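Local coordinates for sigma-C capsid protein (Avian reovirus, PDB 2VRS) that forms the trimeric fibre of the avian reovirus capsid that attaches the virus to host cells and induces their apoptosis, at residues 180-183 against 184-187. Sequence-based numbering, arbitrary orientation.
Sequences YSSS and RVFT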
# COMPACT_ATOMS: atom_id res chain seq x y z
N TYR C 180 8.07 -20.59 -4.68
CA TYR C 180 8.11 -21.11 -3.31
C TYR C 180 7.42 -22.46 -3.22
O TYR C 180 6.25 -22.56 -3.55
CB TYR C 180 7.48 -20.13 -2.31
CG TYR C 180 8.45 -19.00 -1.96
CD1 TYR C 180 8.50 -17.84 -2.75
CD2 TYR C 180 9.33 -19.13 -0.90
CE1 TYR C 180 9.39 -16.81 -2.45
CE2 TYR C 180 10.26 -18.10 -0.59
CZ TYR C 180 10.26 -16.95 -1.39
OH TYR C 180 11.15 -15.97 -1.08
N SER C 181 8.16 -23.47 -2.81
CA SER C 181 7.57 -24.79 -2.50
C SER C 181 6.95 -24.82 -1.09
O SER C 181 6.08 -25.64 -0.80
CB SER C 181 8.59 -25.90 -2.69
OG SER C 181 9.76 -25.67 -1.90
N SER C 182 7.40 -23.94 -0.21
CA SER C 182 6.79 -23.70 1.11
C SER C 182 7.21 -22.32 1.57
O SER C 182 7.98 -21.68 0.86
CB SER C 182 7.28 -24.72 2.12
OG SER C 182 8.68 -24.66 2.30
N SER C 183 6.77 -21.88 2.75
CA SER C 183 7.06 -20.49 3.18
C SER C 183 8.58 -20.23 3.34
O SER C 183 9.03 -19.08 3.27
CB SER C 183 6.33 -20.16 4.47
OG SER C 183 6.84 -20.98 5.52
N ARG C 184 9.36 -21.29 3.59
CA ARG C 184 10.79 -21.12 3.87
C ARG C 184 11.71 -21.42 2.68
O ARG C 184 12.92 -21.26 2.79
CB ARG C 184 11.24 -22.02 5.04
CG ARG C 184 10.61 -21.63 6.37
CD ARG C 184 11.02 -22.63 7.47
NE ARG C 184 12.47 -22.69 7.73
CZ ARG C 184 13.12 -21.91 8.58
NH1 ARG C 184 12.48 -20.98 9.27
NH2 ARG C 184 14.43 -22.05 8.75
N VAL C 185 11.15 -21.87 1.55
CA VAL C 185 12.00 -22.43 0.50
C VAL C 185 11.51 -22.01 -0.87
O VAL C 185 10.36 -22.26 -1.22
CB VAL C 185 12.02 -24.02 0.52
CG1 VAL C 185 12.94 -24.57 -0.58
CG2 VAL C 185 12.40 -24.54 1.88
N PHE C 186 12.39 -21.41 -1.68
CA PHE C 186 12.10 -21.23 -3.07
C PHE C 186 13.19 -21.84 -3.93
O PHE C 186 14.33 -22.05 -3.48
CB PHE C 186 11.85 -19.75 -3.48
CG PHE C 186 13.07 -18.86 -3.44
CD1 PHE C 186 13.42 -18.22 -2.25
CD2 PHE C 186 13.82 -18.58 -4.62
CE1 PHE C 186 14.51 -17.37 -2.19
CE2 PHE C 186 14.91 -17.70 -4.60
CZ PHE C 186 15.27 -17.11 -3.37
N THR C 187 12.81 -22.17 -5.14
CA THR C 187 13.72 -22.74 -6.14
C THR C 187 13.63 -21.92 -7.43
O THR C 187 12.54 -21.58 -7.89
CB THR C 187 13.38 -24.23 -6.39
OG1 THR C 187 13.53 -24.94 -5.15
CG2 THR C 187 14.29 -24.84 -7.46
O HOH W 1 11.50 -25.87 -3.74
O HOH W 2 9.15 -24.23 4.77
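The ring of Y180 carries F186 CB over the middle of one face, 3.5 Å from its centroid and only 7° off the ring normal, a CH-pi contact. For F186, CG between its backbone N and carbonyl carbon (chi1 70°) sets the ring beside the hydroxyl-bearing end of Y180, where F186 CD1 lies 3.5 Å from Y180 CZ. The two rings meet obliquely, planes at 53°. Y180 and F186 form an antiparallel non-hydrogen-bonded pair (CA to CA 4.0 Å), with both side chains on the same face. S182 and V185 share the other face; S181 and S182 are both set opposite V185 in the register, a classic beta bulge. S181 N donates to V185 O (3.0 Å) in a bent bond, while V185 N donates to S182 O (3.2 Å) along a nearly straight N-H line, approaching from above the carbonyl plane and closing the type I turn S182–V185. V185 CG1 packs 3.6 Å from S181 OG, and CG2 3.7 Å from S182 OG, as van der Waals contacts. One water bridges S181 OG and T187 OG1; another joins S182 OG to R184 N. This bulged hairpin links strands 170-180 and 185-191 in the C-terminal domain; F159 meets the Y180 ring, and F133 of neighbouring strand 128-134 that of F186.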